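Local coordinates for protein phospholyase (Arthrobacter aurescens, PDB 5G4I) that uses covalently bound pyridoxal phosphate as a phospholyase, although it belongs to the class III transaminase family, at residues K281-I289 against V317-V325; G256-M264 against M329-D339. All blocks are in the same frame, centred on the assembly; numbering follows the deposited sequence.

Interaction 1: K281-I289 against V317-V325. With PLP (pyridoxal-5'-phosphate), chain C.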
ATOM      1  N   LYS A 281       6.926   8.409  -2.178  1.00 11.83           N
ATOM      2  CA  LYS A 281       7.259   9.490  -1.203  1.00 10.94           C
ATOM      3  C   LYS A 281       6.650  10.878  -1.530  1.00 10.33           C
ATOM      4  O   LYS A 281       5.574  11.226  -0.975  1.00 11.36           O
ATOM      5  CB  LYS A 281       8.719   9.406  -0.800  1.00 11.71           C
ATOM      6  CG  LYS A 281       9.032   8.261   0.187  1.00 13.17           C
ATOM      7  CD  LYS A 281      10.507   8.266   0.696  1.00 16.80           C
ATOM      8  CE  LYS A 281      10.875   7.134   1.753  1.00 16.49           C
ATOM      9  NZ  LYS A 281      11.418   6.008   0.946  1.00 22.06           N
ATOM     10  N   PRO A 282       7.397  11.784  -2.241  1.00 12.35           N
ATOM     11  CA  PRO A 282       6.816  13.128  -2.482  1.00 11.63           C
ATOM     12  C   PRO A 282       5.471  13.262  -3.142  1.00 10.40           C
ATOM     13  O   PRO A 282       4.888  14.387  -3.139  1.00 10.79           O
ATOM     14  CB  PRO A 282       7.887  13.779  -3.444  1.00 11.75           C
ATOM     15  CG  PRO A 282       8.431  12.566  -4.159  1.00 12.64           C
ATOM     16  CD  PRO A 282       8.603  11.588  -3.057  1.00 12.34           C
ATOM     17  N   MET A 283       5.035  12.254  -3.913  1.00 10.77           N
ATOM     18  CA  MET A 283       4.023  12.539  -4.941  1.00 11.69           C
ATOM     19  C   MET A 283       2.702  13.146  -4.510  1.00 10.13           C
ATOM     20  O   MET A 283       2.048  13.898  -5.263  1.00 10.67           O
ATOM     21  CB  MET A 283       3.822  11.410  -5.924  1.00 19.61           C
ATOM     22  CG  MET A 283       2.998  10.382  -5.599  1.00 17.72           C
ATOM     23  SD  MET A 283       3.103   8.910  -6.790  1.00 14.71           S
ATOM     24  CE  MET A 283       2.182   9.231  -8.119  1.00 17.48           C
ATOM     25  N   GLY A 284       2.276  12.897  -3.237  1.00 10.05           N
ATOM     26  CA  GLY A 284       1.072  13.485  -2.646  1.00 10.35           C
ATOM     27  C   GLY A 284       1.295  14.400  -1.426  1.00  9.01           C
ATOM     28  O   GLY A 284       0.360  14.649  -0.661  1.00 10.22           O
ATOM     29  N   ASN A 285       2.532  14.870  -1.266  1.00  9.70           N
ATOM     30  CA  ASN A 285       2.915  15.754  -0.129  1.00  8.68           C
ATOM     31  C   ASN A 285       2.826  15.103   1.253  1.00 11.10           C
ATOM     32  O   ASN A 285       2.840  15.817   2.262  1.00 11.99           O
ATOM     33  CB  ASN A 285       2.190  17.089  -0.110  1.00  9.11           C
ATOM     34  CG  ASN A 285       3.098  18.233   0.418  1.00 10.82           C
ATOM     35  OD1 ASN A 285       4.239  18.357  -0.045  1.00 10.62           O
ATOM     36  ND2 ASN A 285       2.589  19.086   1.311  1.00 12.28           N
ATOM     37  N   GLY A 286       2.619  13.796   1.278  1.00 10.10           N
ATOM     38  CA  GLY A 286       2.288  13.027   2.536  1.00 10.47           C
ATOM     39  C   GLY A 286       1.034  12.186   2.462  1.00 10.83           C
ATOM     40  O   GLY A 286       0.844  11.286   3.303  1.00 11.34           O
ATOM     41  N   HIS A 287       0.222  12.385   1.426  1.00  9.14           N
ATOM     42  CA  HIS A 287      -0.945  11.489   1.138  1.00  9.10           C
ATOM     43  C   HIS A 287      -0.395  10.135   0.666  1.00 10.79           C
ATOM     44  O   HIS A 287       0.614  10.096  -0.120  1.00  9.44           O
ATOM     45  CB  HIS A 287      -1.815  12.096   0.060  1.00  9.10           C
ATOM     46  CG  HIS A 287      -3.210  11.516   0.026  1.00  9.38           C
ATOM     47  ND1 HIS A 287      -4.206  11.875   0.944  1.00 10.83           N
ATOM     48  CD2 HIS A 287      -3.774  10.544  -0.739  1.00 10.04           C
ATOM     49  CE1 HIS A 287      -5.290  11.163   0.726  1.00 10.99           C
ATOM     50  NE2 HIS A 287      -5.071  10.370  -0.318  1.00 11.53           N
ATOM     51  N   PRO A 288      -1.006   8.979   0.958  1.00  9.78           N
ATOM     52  CA  PRO A 288      -0.406   7.679   0.507  1.00  9.35           C
ATOM     53  C   PRO A 288      -0.705   7.407  -0.985  1.00  9.49           C
ATOM     54  O   PRO A 288      -1.849   7.112  -1.306  1.00 10.08           O
ATOM     55  CB  PRO A 288      -1.076   6.651   1.479  1.00  9.89           C
ATOM     56  CG  PRO A 288      -1.692   7.473   2.637  1.00 10.25           C
ATOM     57  CD  PRO A 288      -2.100   8.754   1.937  1.00 10.12           C
ATOM     58  N   ILE A 289       0.277   7.652  -1.808  1.00  9.39           N
ATOM     59  CA  ILE A 289       0.138   7.490  -3.284  1.00 10.15           C
ATOM     60  C   ILE A 289       1.509   6.919  -3.764  1.00 10.61           C
ATOM     61  O   ILE A 289       2.585   7.375  -3.320  1.00 10.42           O
ATOM     62  CB  ILE A 289      -0.159   8.802  -4.064  1.00 11.93           C
ATOM     63  CG1 ILE A 289      -1.233   9.673  -3.450  1.00 15.90           C
ATOM     64  CG2 ILE A 289      -0.495   8.512  -5.535  1.00 12.27           C
ATOM     65  CD1 ILE A 289      -1.381  11.031  -4.114  1.00 16.24           C
ATOM     66  N   VAL A 317      -9.821  11.646  -4.227  1.00 10.86           N
ATOM     67  CA  VAL A 317      -9.115  12.457  -3.236  1.00  9.88           C
ATOM     68  C   VAL A 317      -7.552  12.351  -3.360  1.00  9.53           C
ATOM     69  O   VAL A 317      -6.820  13.345  -3.423  1.00 10.65           O
ATOM     70  CB  VAL A 317      -9.613  12.154  -1.816  1.00 10.66           C
ATOM     71  CG1 VAL A 317      -8.745  12.858  -0.797  1.00 10.62           C
ATOM     72  CG2 VAL A 317     -11.055  12.599  -1.701  1.00 12.60           C
ATOM     73  N   SER A 318      -7.057  11.102  -3.513  1.00  9.74           N
ATOM     74  CA  SER A 318      -5.663  10.872  -3.890  1.00  9.91           C
ATOM     75  C   SER A 318      -5.289  11.589  -5.205  1.00  9.69           C
ATOM     76  O   SER A 318      -4.221  12.219  -5.272  1.00 10.38           O
ATOM     77  CB  SER A 318      -5.391   9.357  -4.034  1.00 10.75           C
ATOM     78  OG  SER A 318      -5.451   8.702  -2.760  1.00 10.73           O
ATOM     79  N   SER A 319      -6.178  11.509  -6.193  1.00 10.77           N
ATOM     80  CA  SER A 319      -5.934  12.190  -7.485  1.00  9.95           C
ATOM     81  C   SER A 319      -5.863  13.701  -7.291  1.00 10.80           C
ATOM     82  O   SER A 319      -4.999  14.367  -7.905  1.00 10.47           O
ATOM     83  CB  SER A 319      -7.018  11.790  -8.474  1.00 11.08           C
ATOM     84  OG  SER A 319      -7.056  10.357  -8.702  1.00 11.53           O
ATOM     85  N   ALA A 320      -6.768  14.280  -6.494  1.00 10.34           N
ATOM     86  CA  ALA A 320      -6.758  15.746  -6.184  1.00 10.71           C
ATOM     87  C   ALA A 320      -5.432  16.146  -5.526  1.00  9.99           C
ATOM     88  O   ALA A 320      -4.826  17.196  -5.837  1.00 11.21           O
ATOM     89  CB  ALA A 320      -7.991  16.135  -5.356  1.00 12.01           C
ATOM     90  N   ALA A 321      -4.953  15.341  -4.528  1.00 10.56           N
ATOM     91  CA  ALA A 321      -3.677  15.573  -3.876  1.00 10.08           C
ATOM     92  C   ALA A 321      -2.483  15.590  -4.860  1.00 10.53           C
ATOM     93  O   ALA A 321      -1.647  16.532  -4.882  1.00 11.55           O
ATOM     94  CB  ALA A 321      -3.431  14.529  -2.828  1.00 10.16           C
ATOM     95  N   GLY A 322      -2.455  14.545  -5.726  1.00 10.25           N
ATOM     96  CA  GLY A 322      -1.340  14.484  -6.673  1.00 10.83           C
ATOM     97  C   GLY A 322      -1.379  15.607  -7.730  1.00  9.94           C
ATOM     98  O   GLY A 322      -0.307  16.151  -8.089  1.00 10.02           O
ATOM     99  N   LEU A 323      -2.601  15.999  -8.167  1.00 10.40           N
ATOM    100  CA  LEU A 323      -2.708  17.113  -9.135  1.00 12.09           C
ATOM    101  C   LEU A 323      -2.225  18.420  -8.473  1.00 10.59           C
ATOM    102  O   LEU A 323      -1.531  19.227  -9.120  1.00 11.83           O
ATOM    103  CB  LEU A 323      -4.167  17.231  -9.597  1.00 13.46           C
ATOM    104  CG  LEU A 323      -4.657  16.398 -10.743  1.00 19.00           C
ATOM    105  CD1 LEU A 323      -6.224  16.378 -10.683  1.00 21.83           C
ATOM    106  CD2 LEU A 323      -4.077  17.028 -12.071  1.00 19.07           C
ATOM    107  N   ALA A 324      -2.592  18.639  -7.196  1.00 10.37           N
ATOM    108  CA  ALA A 324      -2.144  19.880  -6.502  1.00 11.08           C
ATOM    109  C   ALA A 324      -0.669  19.987  -6.284  1.00 10.34           C
ATOM    110  O   ALA A 324      -0.058  21.099  -6.394  1.00 10.42           O
ATOM    111  CB  ALA A 324      -2.910  20.033  -5.197  1.00 11.89           C
ATOM    112  N   VAL A 325      -0.011  18.847  -6.062  1.00 10.32           N
ATOM    113  CA  VAL A 325       1.474  18.817  -5.960  1.00 10.52           C
ATOM    114  C   VAL A 325       2.121  19.238  -7.287  1.00  9.83           C
ATOM    115  O   VAL A 325       3.047  20.093  -7.309  1.00 10.43           O
ATOM    116  CB  VAL A 325       2.020  17.452  -5.462  1.00 10.04           C
ATOM    117  CG1 VAL A 325       3.542  17.359  -5.600  1.00 10.24           C
ATOM    118  CG2 VAL A 325       1.583  17.295  -3.997  1.00 11.23           C
TER
HETATM  119  N1  PLP C1441      12.331   2.627  -2.798  1.00 12.73           N
HETATM  120  C2  PLP C1441      13.056   3.701  -2.402  1.00 16.30           C
HETATM  121  C2A PLP C1441      14.245   4.145  -3.214  1.00 18.70           C
HETATM  122  C3  PLP C1441      12.681   4.443  -1.172  1.00 20.17           C
HETATM  123  O3  PLP C1441      13.394   5.526  -0.755  1.00 23.21           O
HETATM  124  C4  PLP C1441      11.504   3.961  -0.416  1.00 16.83           C
HETATM  125  C4A PLP C1441      11.052   4.634   0.822  1.00 22.92           C
HETATM  126  C5  PLP C1441      10.796   2.775  -0.955  1.00 16.54           C
HETATM  127  C6  PLP C1441      11.258   2.175  -2.124  1.00 15.60           C
HETATM  128  C5A PLP C1441       9.584   2.220  -0.242  1.00 17.92           C
HETATM  129  O4P PLP C1441       8.640   3.265  -0.022  1.00 15.90           O
HETATM  130  P   PLP C1441       7.380   3.036   0.954  1.00 13.70           P
HETATM  131  O1P PLP C1441       7.964   3.166   2.340  1.00 13.28           O
HETATM  132  O2P PLP C1441       6.421   4.140   0.576  1.00 17.26           O
HETATM  133  O3P PLP C1441       6.900   1.647   0.607  1.00 16.56           O
HETATM  134  O   HOH W   1       1.889  14.267  -8.006  1.00 11.94           O
HETATM  135  O   HOH W   2      -3.842   6.495  -3.077  1.00 11.92           O
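A buried loop-on-helix contact joins the turn that follows the cofactor lysine to helix 316-331, close to the subunit interface. His287 reaches the helix with its ring edge: NE2 gives Ser318 OG, lying near the ring plane, a weak, bent hydrogen bond (3.0 Å, 124° at the hydrogen). With CG anti to the backbone N (chi1 -161°), the His287 ring extends past Ala321, whose CB lies 4.1 Å from His287 CB. A water bridges Ser318 OG and Pro288 O, and a second donates to both Met283 O and Gly322 O. In the fold-type I architecture of this family, the segment connects strand 276-279 to strand 290-294 of the seven-stranded sheet that runs from strand 113-117 to strand 171-174. At its start Lys281 NZ is bonded covalently to PLP C4A (1.4 Å), the internal aldimine, and also makes a weak bond to PLP O3. A type I' turn, Gly284 to His287, then reverses the chain. Ile289 CD1 sits 3.3 Å from Ser318 O, while Val325 places CB 3.6 Å from Met283 O and packs CG2 on Asn285 CB. The Asn285 amide is held by Val67 and Gly68, and the His287 ring meets His287 of the second subunit.

Interaction 2: G256-M264 against M329-D339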
ATOM      1  N   GLY A 256      12.910  11.289  -7.995  1.00 10.48           N
ATOM      2  CA  GLY A 256      11.859  11.838  -8.895  1.00 10.15           C
ATOM      3  C   GLY A 256      11.316  13.187  -8.529  1.00  9.73           C
ATOM      4  O   GLY A 256      11.742  13.868  -7.561  1.00 11.21           O
ATOM      5  N   PHE A 257      10.327  13.622  -9.300  1.00  9.51           N
ATOM      6  CA  PHE A 257       9.590  14.893  -9.048  1.00  9.48           C
ATOM      7  C   PHE A 257      10.545  16.093  -9.024  1.00  9.27           C
ATOM      8  O   PHE A 257      10.334  17.114  -8.324  1.00 10.07           O
ATOM      9  CB  PHE A 257       8.633  14.827  -7.882  1.00 10.59           C
ATOM     10  CG  PHE A 257       7.468  13.870  -8.131  1.00 10.33           C
ATOM     11  CD1 PHE A 257       7.595  12.444  -7.950  1.00  9.91           C
ATOM     12  CD2 PHE A 257       6.260  14.352  -8.644  1.00 10.82           C
ATOM     13  CE1 PHE A 257       6.546  11.603  -8.320  1.00 11.76           C
ATOM     14  CE2 PHE A 257       5.223  13.493  -9.006  1.00 11.55           C
ATOM     15  CZ  PHE A 257       5.392  12.119  -8.847  1.00 11.89           C
ATOM     16  N   GLY A 258      11.606  16.056  -9.830  1.00  8.57           N
ATOM     17  CA  GLY A 258      12.520  17.219  -9.977  1.00  9.81           C
ATOM     18  C   GLY A 258      13.502  17.459  -8.890  1.00  8.80           C
ATOM     19  O   GLY A 258      14.323  18.433  -8.913  1.00 10.39           O
ATOM     20  N   ARG A 259      13.664  16.465  -8.011  1.00 10.04           N
ATOM     21  CA  ARG A 259      14.706  16.493  -6.931  1.00 11.21           C
ATOM     22  C   ARG A 259      16.121  16.781  -7.432  1.00 11.36           C
ATOM     23  O   ARG A 259      16.894  17.476  -6.763  1.00 10.63           O
ATOM     24  CB  ARG A 259      14.656  15.184  -6.167  1.00 11.69           C
ATOM     25  CG  ARG A 259      15.780  14.892  -5.124  1.00 13.05           C
ATOM     26  CD  ARG A 259      15.734  15.838  -3.963  1.00 12.50           C
ATOM     27  NE  ARG A 259      14.459  15.870  -3.267  1.00 12.35           N
ATOM     28  CZ  ARG A 259      14.273  16.686  -2.204  1.00 12.12           C
ATOM     29  NH1 ARG A 259      15.241  17.530  -1.856  1.00 12.00           N
ATOM     30  NH2 ARG A 259      13.076  16.794  -1.628  1.00 12.82           N
ATOM     31  N   THR A 260      16.485  16.195  -8.565  1.00  9.46           N
ATOM     32  CA  THR A 260      17.846  16.359  -9.118  1.00 11.25           C
ATOM     33  C   THR A 260      18.041  17.695  -9.857  1.00 11.65           C
ATOM     34  O   THR A 260      19.218  17.990 -10.195  1.00 11.65           O
ATOM     35  CB  THR A 260      18.234  15.237 -10.152  1.00 11.78           C
ATOM     36  OG1 THR A 260      17.437  15.331 -11.304  1.00 12.13           O
ATOM     37  CG2 THR A 260      18.138  13.810  -9.547  1.00 13.26           C
ATOM     38  N   GLY A 261      16.982  18.483 -10.081  1.00 10.58           N
ATOM     39  CA  GLY A 261      17.115  19.821 -10.755  1.00 11.60           C
ATOM     40  C   GLY A 261      17.260  19.710 -12.285  1.00 10.87           C
ATOM     41  O   GLY A 261      16.560  20.474 -12.990  1.00 13.78           O
ATOM     42  N   SER A 262      18.115  18.784 -12.790  1.00 12.59           N
ATOM     43  CA  SER A 262      18.437  18.730 -14.200  1.00 14.11           C
ATOM     44  C   SER A 262      17.446  17.997 -15.051  1.00 18.03           C
ATOM     45  O   SER A 262      17.580  18.013 -16.287  1.00 17.89           O
ATOM     46  CB  SER A 262      19.847  18.173 -14.377  1.00 16.37           C
ATOM     47  OG  SER A 262      20.041  16.913 -13.744  1.00 18.04           O
ATOM     48  N   GLY A 263      16.481  17.300 -14.426  1.00 15.53           N
ATOM     49  CA  GLY A 263      15.376  16.617 -15.149  1.00 17.98           C
ATOM     50  C   GLY A 263      14.254  16.258 -14.138  1.00 12.17           C
ATOM     51  O   GLY A 263      14.557  16.240 -12.924  1.00 12.30           O
ATOM     52  N   MET A 264      13.064  15.938 -14.620  1.00 10.14           N
ATOM     53  CA  MET A 264      12.007  15.471 -13.741  1.00  9.76           C
ATOM     54  C   MET A 264      12.383  14.152 -13.049  1.00 10.07           C
ATOM     55  O   MET A 264      12.067  13.950 -11.818  1.00  8.89           O
ATOM     56  CB  MET A 264      10.678  15.329 -14.504  1.00 11.87           C
ATOM     57  CG  MET A 264       9.548  15.141 -13.587  1.00 15.39           C
ATOM     58  SD  MET A 264       9.100  16.675 -12.562  1.00 16.24           S
ATOM     59  CE  MET A 264       7.480  15.988 -12.183  1.00 20.93           C
ATOM     60  N   MET A 329       4.237  22.747  -7.911  1.00 11.59           N
ATOM     61  CA  MET A 329       5.647  22.746  -8.332  1.00 11.79           C
ATOM     62  C   MET A 329       5.860  23.457  -9.698  1.00 11.81           C
ATOM     63  O   MET A 329       6.910  24.100  -9.900  1.00 12.27           O
ATOM     64  CB  MET A 329       6.345  21.279  -8.238  1.00 16.09           C
ATOM     65  CG  MET A 329       5.944  20.382  -9.293  1.00 16.36           C
ATOM     66  SD  MET A 329       7.066  18.859  -9.112  1.00 16.07           S
ATOM     67  CE  MET A 329       8.559  19.422  -9.879  1.00 17.11           C
ATOM     68  N   ASP A 330       4.868  23.293 -10.620  1.00 11.71           N
ATOM     69  CA  ASP A 330       4.932  23.979 -11.921  1.00 12.28           C
ATOM     70  C   ASP A 330       4.841  25.511 -11.670  1.00 12.49           C
ATOM     71  O   ASP A 330       5.661  26.286 -12.249  1.00 14.20           O
ATOM     72  CB  ASP A 330       3.828  23.458 -12.858  1.00 13.01           C
ATOM     73  CG  ASP A 330       4.097  22.026 -13.445  1.00 14.21           C
ATOM     74  OD1 ASP A 330       5.152  21.448 -13.294  1.00 19.12           O
ATOM     75  OD2 ASP A 330       3.070  21.530 -14.059  1.00 19.38           O
ATOM     76  N   GLN A 331       3.784  25.968 -10.973  1.00 12.63           N
ATOM     77  CA  GLN A 331       3.542  27.436 -10.798  1.00 13.57           C
ATOM     78  C   GLN A 331       4.674  28.135 -10.140  1.00 13.04           C
ATOM     79  O   GLN A 331       5.023  29.293 -10.506  1.00 15.15           O
ATOM     80  CB  GLN A 331       2.296  27.609  -9.920  1.00 17.32           C
ATOM     81  CG  GLN A 331       0.993  27.328 -10.680  1.00 27.79           C
ATOM     82  CD  GLN A 331      -0.258  27.451  -9.776  1.00 37.13           C
ATOM     83  OE1 GLN A 331      -1.382  27.455 -10.279  1.00 50.37           O
ATOM     84  NE2 GLN A 331      -0.062  27.523  -8.435  1.00 41.09           N
ATOM     85  N   GLU A 332       5.348  27.472  -9.159  1.00 11.34           N
ATOM     86  CA  GLU A 332       6.439  28.063  -8.402  1.00 12.57           C
ATOM     87  C   GLU A 332       7.818  27.805  -8.944  1.00 12.18           C
ATOM     88  O   GLU A 332       8.856  28.184  -8.374  1.00 12.62           O
ATOM     89  CB  GLU A 332       6.298  27.708  -6.917  1.00 15.58           C
ATOM     90  CG  GLU A 332       4.987  28.141  -6.228  1.00 16.56           C
ATOM     91  CD  GLU A 332       4.754  29.696  -6.327  1.00 23.19           C
ATOM     92  OE1 GLU A 332       5.731  30.422  -6.192  1.00 22.87           O
ATOM     93  OE2 GLU A 332       3.632  30.068  -6.632  1.00 29.94           O
ATOM     94  N   ASP A 333       7.876  27.140 -10.154  1.00 11.10           N
ATOM     95  CA  ASP A 333       9.128  26.918 -10.851  1.00 12.14           C
ATOM     96  C   ASP A 333      10.164  26.152 -10.020  1.00 11.98           C
ATOM     97  O   ASP A 333      11.391  26.370 -10.119  1.00 11.85           O
ATOM     98  CB  ASP A 333       9.735  28.308 -11.350  1.00 12.40           C
ATOM     99  CG  ASP A 333      10.576  28.182 -12.517  1.00 13.92           C
ATOM    100  OD1 ASP A 333      10.610  27.186 -13.292  1.00 13.72           O
ATOM    101  OD2 ASP A 333      11.212  29.237 -12.775  1.00 19.44           O
ATOM    102  N   LEU A 334       9.694  25.182  -9.210  1.00 10.02           N
ATOM    103  CA  LEU A 334      10.589  24.561  -8.231  1.00 11.26           C
ATOM    104  C   LEU A 334      11.718  23.718  -8.796  1.00 11.18           C
ATOM    105  O   LEU A 334      12.810  23.679  -8.228  1.00 11.66           O
ATOM    106  CB  LEU A 334       9.798  23.753  -7.163  1.00 11.17           C
ATOM    107  CG  LEU A 334       8.724  24.445  -6.369  1.00 12.55           C
ATOM    108  CD1 LEU A 334       8.078  23.495  -5.368  1.00 11.26           C
ATOM    109  CD2 LEU A 334       9.302  25.698  -5.664  1.00 12.24           C
ATOM    110  N   MET A 335      11.475  22.993  -9.912  1.00 11.31           N
ATOM    111  CA  MET A 335      12.531  22.149 -10.524  1.00 11.38           C
ATOM    112  C   MET A 335      13.733  23.053 -10.997  1.00 12.14           C
ATOM    113  O   MET A 335      14.928  22.735 -10.718  1.00 11.26           O
ATOM    114  CB  MET A 335      11.991  21.217 -11.639  1.00 11.59           C
ATOM    115  CG  MET A 335      13.067  20.388 -12.244  1.00 11.03           C
ATOM    116  SD  MET A 335      12.425  19.243 -13.503  1.00 14.63           S
ATOM    117  CE  MET A 335      13.595  19.301 -14.745  1.00 21.24           C
ATOM    118  N   ALA A 336      13.402  24.127 -11.787  1.00 11.06           N
ATOM    119  CA  ALA A 336      14.466  25.005 -12.250  1.00 12.10           C
ATOM    120  C   ALA A 336      15.220  25.672 -11.100  1.00 11.44           C
ATOM    121  O   ALA A 336      16.471  25.824 -11.148  1.00 12.51           O
ATOM    122  CB  ALA A 336      13.916  26.025 -13.234  1.00 11.62           C
ATOM    123  N   LYS A 337      14.466  26.078 -10.062  1.00 11.77           N
ATOM    124  CA  LYS A 337      15.092  26.716  -8.881  1.00 12.42           C
ATOM    125  C   LYS A 337      16.036  25.717  -8.219  1.00 13.50           C
ATOM    126  O   LYS A 337      17.131  26.086  -7.753  1.00 12.66           O
ATOM    127  CB  LYS A 337      14.023  27.212  -7.905  1.00 13.59           C
ATOM    128  CG  LYS A 337      13.244  28.494  -8.332  1.00 13.83           C
ATOM    129  CD  LYS A 337      12.107  28.820  -7.393  1.00 17.50           C
ATOM    130  CE  LYS A 337      11.407  30.122  -7.825  1.00 18.66           C
ATOM    131  NZ  LYS A 337      10.145  30.259  -7.031  1.00 19.87           N
ATOM    132  N   ALA A 338      15.638  24.432  -8.092  1.00 12.07           N
ATOM    133  CA  ALA A 338      16.492  23.397  -7.460  1.00 12.60           C
ATOM    134  C   ALA A 338      17.796  23.189  -8.308  1.00 11.89           C
ATOM    135  O   ALA A 338      18.872  22.906  -7.759  1.00 12.62           O
ATOM    136  CB  ALA A 338      15.715  22.062  -7.334  1.00 12.13           C
ATOM    137  N   ASP A 339      17.704  23.237  -9.654  1.00 11.47           N
ATOM    138  CA  ASP A 339      18.878  23.104 -10.487  1.00 12.72           C
ATOM    139  C   ASP A 339      19.890  24.243 -10.195  1.00 12.16           C
ATOM    140  O   ASP A 339      21.091  23.988  -9.933  1.00 12.45           O
ATOM    141  CB  ASP A 339      18.473  23.162 -11.971  1.00 13.22           C
ATOM    142  CG  ASP A 339      19.554  22.804 -12.892  1.00 17.31           C
ATOM    143  OD1 ASP A 339      20.231  21.742 -12.869  1.00 16.22           O
ATOM    144  OD2 ASP A 339      19.809  23.682 -13.795  1.00 26.63           O
TER
HETATM  145  O   HOH W   3      21.114  19.834 -11.180  1.00 15.33           O
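Met335 reaches from helix 334-355 to the glycine-rich segment 256-264. CB lies near Gly258, where the alpha carbons of the two residues come within 5.0 Å. CG, anti to the backbone N (chi1 180°), touches the loop at two places, 3.6 Å from Gly261 O and 3.9 Å from Gly258 CA. SD continues the extended chain to the backbone of Gly263 and Met264, 3.5 Å from Met264 N, with Met264 SD also in contact. The terminal CE turns toward Gly263, but its modelled position is too close there to be trusted. A serine here lacks the thioether and would probably leave a gap between Gly261 and Met264, with Met264 SD less firmly packed. The loop runs through two overlapping turns, type I' from Gly256 to Arg259 and type I from Gly258 to Gly261, whereas the facing chain is a helix-to-helix corner: helix 316-331 ends in a Schellman motif at Asp333, and helix 334-355 starts at once. Lys337 NZ bonds back to Glu332 O across this corner. Gly258 and Gly261 both have positive phi, and a side chain on Gly261 would run into Asp339 CA. Met329, from the first helix, meets Met264 tip to tip, CE to SD at 3.9 Å; a bend at chi3 (-80°) also sets its CE 3.3 Å from Phe257 O. Asp339 lays CB against Gly261 O (3.5 Å), and a water donates to both its OD1 and Thr260 O. Beyond the pair, Ser262 OG bonds to Arg365, and Arg259 reaches the carbonyls of Leu367 and Pro415.

How the interactions relate
The two interactions have centres about 17 Å apart and share helix 316-331: interaction 1 uses its first part, interaction 2 its final turn and the beginning of helix 334-355. Along the chain the order is 256-264, 281-289, 317-325, 329-339, so both segments of interaction 1 fall between the two of interaction 2. Both loop segments flank strand 276-279 of the same mixed sheet, one before it and one after. They also touch directly, Met283 CB lying 3.4 Å from Phe257 CZ and Pro282 CG 3.9 Å from Phe257 CD1. This packing connects the region just after the cofactor lysine to the loop beyond Gln254, another cofactor-binding residue.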